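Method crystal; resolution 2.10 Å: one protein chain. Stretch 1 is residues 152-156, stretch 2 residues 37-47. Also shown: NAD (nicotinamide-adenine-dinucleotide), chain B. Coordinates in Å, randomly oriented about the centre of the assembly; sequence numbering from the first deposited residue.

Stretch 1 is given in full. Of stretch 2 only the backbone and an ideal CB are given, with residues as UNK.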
# COMPACT_ATOMS: atom_id res chain seq x y z
N GLU A 152 -19.38 9.75 -11.93
CA GLU A 152 -20.72 9.87 -11.35
C GLU A 152 -20.90 8.78 -10.29
O GLU A 152 -20.79 7.59 -10.60
CB GLU A 152 -21.79 9.76 -12.45
CG GLU A 152 -23.23 9.89 -11.96
CD GLU A 152 -24.25 9.92 -13.09
OE1 GLU A 152 -23.93 9.50 -14.22
OE2 GLU A 152 -25.39 10.36 -12.84
N PHE A 153 -21.17 9.19 -9.05
CA PHE A 153 -21.23 8.27 -7.91
C PHE A 153 -22.22 7.11 -8.10
O PHE A 153 -23.42 7.32 -8.30
CB PHE A 153 -21.53 9.02 -6.59
CG PHE A 153 -21.69 8.11 -5.39
CD1 PHE A 153 -22.95 7.77 -4.92
CD2 PHE A 153 -20.57 7.59 -4.74
CE1 PHE A 153 -23.11 6.93 -3.82
CE2 PHE A 153 -20.72 6.75 -3.63
CZ PHE A 153 -21.99 6.42 -3.17
N GLY A 154 -21.68 5.89 -8.05
CA GLY A 154 -22.48 4.67 -8.13
C GLY A 154 -22.90 4.25 -9.53
O GLY A 154 -23.63 3.26 -9.68
N ARG A 155 -22.44 4.98 -10.54
CA ARG A 155 -22.92 4.77 -11.92
C ARG A 155 -21.82 4.68 -12.99
O ARG A 155 -21.94 3.89 -13.93
CB ARG A 155 -23.94 5.85 -12.30
CG ARG A 155 -25.25 5.79 -11.51
CD ARG A 155 -26.21 6.93 -11.88
NE ARG A 155 -26.72 6.80 -13.25
CZ ARG A 155 -27.79 6.10 -13.61
NH1 ARG A 155 -28.50 5.43 -12.70
NH2 ARG A 155 -28.16 6.06 -14.88
N LYS A 156 -20.76 5.49 -12.86
CA LYS A 156 -19.74 5.59 -13.91
C LYS A 156 -18.32 5.87 -13.39
O LYS A 156 -18.14 6.72 -12.51
CB LYS A 156 -20.14 6.67 -14.93
CG LYS A 156 -19.49 6.53 -16.30
CD LYS A 156 -19.78 7.75 -17.19
CE LYS A 156 -21.23 7.80 -17.66
NZ LYS A 156 -21.54 6.77 -18.70
N UNK A 37 -23.91 5.07 6.18
CA UNK A 37 -24.94 4.46 5.33
C UNK A 37 -24.59 4.54 3.83
O UNK A 37 -25.47 4.78 2.99
CB UNK A 37 -26.29 5.14 5.58
N UNK A 38 -23.32 4.31 3.50
CA UNK A 38 -22.83 4.40 2.11
C UNK A 38 -23.45 3.36 1.17
O UNK A 38 -23.63 3.63 -0.03
CB UNK A 38 -21.31 4.24 2.09
N UNK A 39 -23.78 2.18 1.70
CA UNK A 39 -24.38 1.09 0.91
C UNK A 39 -25.79 1.40 0.40
O UNK A 39 -26.12 1.07 -0.74
CB UNK A 39 -24.43 -0.19 1.75
N UNK A 40 -26.60 2.03 1.25
CA UNK A 40 -27.96 2.45 0.87
C UNK A 40 -27.96 3.56 -0.18
O UNK A 40 -28.83 3.61 -1.04
CB UNK A 40 -28.73 2.92 2.11
N UNK A 41 -26.97 4.46 -0.09
CA UNK A 41 -26.80 5.55 -1.06
C UNK A 41 -26.45 5.03 -2.46
O UNK A 41 -26.96 5.55 -3.46
CB UNK A 41 -25.71 6.51 -0.58
N UNK A 42 -25.60 4.01 -2.52
CA UNK A 42 -25.19 3.36 -3.77
C UNK A 42 -26.38 2.68 -4.47
O UNK A 42 -26.59 2.88 -5.67
CB UNK A 42 -24.09 2.33 -3.49
N UNK A 43 -27.14 1.89 -3.71
CA UNK A 43 -28.29 1.14 -4.24
C UNK A 43 -29.38 2.04 -4.85
O UNK A 43 -29.97 1.70 -5.88
CB UNK A 43 -28.90 0.29 -3.12
N UNK A 44 -29.63 3.18 -4.21
CA UNK A 44 -30.67 4.11 -4.65
C UNK A 44 -30.29 4.86 -5.93
O UNK A 44 -31.14 5.11 -6.78
CB UNK A 44 -30.97 5.12 -3.54
N UNK A 45 -29.01 5.20 -6.06
CA UNK A 45 -28.51 5.94 -7.22
C UNK A 45 -28.44 5.10 -8.50
O UNK A 45 -28.67 5.61 -9.60
CB UNK A 45 -27.12 6.50 -6.91
N UNK A 46 -28.12 3.81 -8.35
CA UNK A 46 -28.01 2.90 -9.50
C UNK A 46 -29.38 2.46 -10.04
O UNK A 46 -29.59 2.44 -11.26
CB UNK A 46 -27.20 1.67 -9.11
N UNK A 47 -30.29 2.10 -9.14
CA UNK A 47 -31.64 1.66 -9.52
C UNK A 47 -31.64 0.34 -10.28
O UNK A 47 -31.07 -0.65 -9.82
CB UNK A 47 -32.32 2.73 -10.37
PA NAD B . -10.37 6.59 -2.17
O1A NAD B . -9.91 7.87 -1.58
O2A NAD B . -11.13 6.83 -3.42
O5B NAD B . -11.26 5.78 -1.10
C5B NAD B . -12.37 6.37 -0.44
C4B NAD B . -13.18 5.30 0.29
O4B NAD B . -12.56 4.96 1.52
C3B NAD B . -14.59 5.76 0.64
O3B NAD B . -15.53 5.41 -0.35
C2B NAD B . -14.87 5.06 1.96
O2B NAD B . -15.51 3.82 1.76
C1B NAD B . -13.50 4.85 2.57
N9A NAD B . -13.29 5.89 3.60
C8A NAD B . -12.76 7.14 3.39
N7A NAD B . -12.74 7.81 4.56
C5A NAD B . -13.25 7.01 5.52
C6A NAD B . -13.45 7.21 6.89
N6A NAD B . -13.35 8.44 7.39
N1A NAD B . -14.00 6.19 7.65
C2A NAD B . -14.35 4.99 7.05
N3A NAD B . -14.15 4.81 5.69
C4A NAD B . -13.60 5.80 4.94
O3 NAD B . -9.08 5.64 -2.42
PN NAD B . -8.72 5.01 -3.86
O1N NAD B . -8.54 6.12 -4.82
O2N NAD B . -9.67 3.92 -4.17
O5D NAD B . -7.25 4.36 -3.65
C5D NAD B . -6.98 3.36 -2.69
C4D NAD B . -5.48 3.29 -2.42
O4D NAD B . -4.75 3.10 -3.62
C3D NAD B . -4.96 4.57 -1.77
O3D NAD B . -4.13 4.24 -0.68
C2D NAD B . -4.17 5.26 -2.87
O2D NAD B . -3.06 5.96 -2.35
C1D NAD B . -3.75 4.10 -3.78
N1N NAD B . -3.58 4.50 -5.20
C2N NAD B . -4.58 5.14 -5.90
C3N NAD B . -4.40 5.50 -7.24
C7N NAD B . -5.57 5.97 -8.06
O7N NAD B . -5.36 6.40 -9.31
N7N NAD B . -6.86 5.97 -7.50
C4N NAD B . -3.18 5.19 -7.86
C5N NAD B . -2.18 4.53 -7.15
C6N NAD B . -2.40 4.19 -5.82

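Stretch 2 is a helix from 38 to 46, laid against a short turn of stretch 1 whose contacts come from Phe 153, Gly 154 and Arg 155.

Position 37 lies just before the helix, with nothing of stretch 1 within reach of its CB. Small polar residues such as Asp, Asn, Ser or Thr are common at an N-cap. The residue is Asp 37, although its side chain makes no capping bond.

At position 38 the CB points sideways, with the Phe 153 ring on one hand and the NAD ribose farther out. A long chain could pass the ring and offer an acceptor to the ribose hydroxyls; Glu would suit, as might Gln. Glu 38 does both: its CG lies 4.5 Å from Phe 153 CZ, at the ring edge, and its OE1 accepts a hydrogen bond from NAD O2B at 3.0 Å.

Position 39 points away and position 40 is out of reach, so stretch 1 decides neither. They are Ala 39, a good helix former, and Glu 40, a charged residue near the start of the helix, where a negative charge suits the dipole.

Position 41 points toward stretch 1, its ideal CB 4.2 Å from Phe 153 CE1. An aliphatic residue would suit, or a long chain whose methylenes begin beside the ring. Arg 41 is of the second kind: its CB packs 4.2 Å from Phe 153 CE1, while the end of the chain leads away.

Position 42 is nearest to Gly 154, with 5.3 Å between their CA atoms. Its CB points sideways, 4.6 Å from Phe 153 CZ, and the space beside the glycine can admit a large, flat side chain; Leu, Met, Phe or Trp are plausible. With Trp 42, the indole extends alongside the turn and NE1 comes within 3.6 Å of Gly 154 O. The glycine suits this neighbour: its phi is positive, and a CB there would sit only 3.3 Å from Trp 42 CD1.

Position 43 points away and 44 lies out of reach, so polar residues are acceptable. They are Thr 43 and Lys 44.

Position 45 points toward stretch 1, its ideal CB just 4.0 Å from Phe 153 O. So close to the backbone, a small residue such as Ala or Ser is the natural choice. Ala 45 fills the place with its methyl, and its carbonyl accepts a hydrogen bond from Arg 155, NH1 to O 3.1 Å, the guanidinium meeting it at the edge.

At position 46 the CB points sideways, 3.9 Å from Gly 154 O, and Arg 155 CG is 5.2 Å away. A medium-sized aliphatic such as Leu, Ile or Met could cover this part of the turn. Leu 46 does so, its CD1 packing 3.6 Å from Gly 154 O.

Position 47 leaves helical geometry with a phi of 66°, which favours glycine, though Asn is often tolerated. Gly 47 ends the stretch.

Stretch 2 37-47: DEAERWTKALG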
# COMPACT_ATOMS: atom_id res chain seq x y z
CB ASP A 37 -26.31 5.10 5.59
CG ASP A 37 -26.74 5.01 7.06
OD1 ASP A 37 -26.90 3.88 7.57
OD2 ASP A 37 -26.93 6.07 7.69
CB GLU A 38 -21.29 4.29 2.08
CG GLU A 38 -20.63 4.86 0.82
CD GLU A 38 -19.10 4.86 0.87
OE1 GLU A 38 -18.50 3.83 1.25
OE2 GLU A 38 -18.50 5.90 0.52
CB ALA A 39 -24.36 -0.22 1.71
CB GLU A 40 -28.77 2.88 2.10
CG GLU A 40 -29.25 1.73 2.98
CD GLU A 40 -30.36 2.14 3.95
OE1 GLU A 40 -31.39 2.68 3.49
OE2 GLU A 40 -30.20 1.91 5.16
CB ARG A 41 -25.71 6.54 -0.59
CG ARG A 41 -26.03 7.30 0.70
CD ARG A 41 -27.05 8.41 0.49
NE ARG A 41 -27.07 9.34 1.62
CZ ARG A 41 -28.06 10.19 1.89
NH1 ARG A 41 -29.14 10.24 1.12
NH2 ARG A 41 -27.97 10.99 2.95
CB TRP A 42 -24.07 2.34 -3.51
CG TRP A 42 -23.29 1.86 -4.73
CD1 TRP A 42 -23.73 1.79 -6.02
CD2 TRP A 42 -21.94 1.36 -4.75
NE1 TRP A 42 -22.75 1.29 -6.84
CE2 TRP A 42 -21.64 1.02 -6.09
CE3 TRP A 42 -20.96 1.16 -3.76
CZ2 TRP A 42 -20.40 0.49 -6.47
CZ3 TRP A 42 -19.72 0.64 -4.14
CH2 TRP A 42 -19.46 0.31 -5.48
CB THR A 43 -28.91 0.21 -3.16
OG1 THR A 43 -27.88 -0.57 -2.54
CG2 THR A 43 -29.94 -0.74 -3.76
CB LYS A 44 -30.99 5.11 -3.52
CG LYS A 44 -32.46 5.51 -3.42
CD LYS A 44 -32.78 6.71 -4.30
CE LYS A 44 -34.25 7.09 -4.20
NZ LYS A 44 -34.59 8.21 -5.10
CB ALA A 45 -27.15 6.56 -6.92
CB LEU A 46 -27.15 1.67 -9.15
CG LEU A 46 -26.88 0.61 -10.22
CD1 LEU A 46 -26.04 1.15 -11.37
CD2 LEU A 46 -26.23 -0.63 -9.62
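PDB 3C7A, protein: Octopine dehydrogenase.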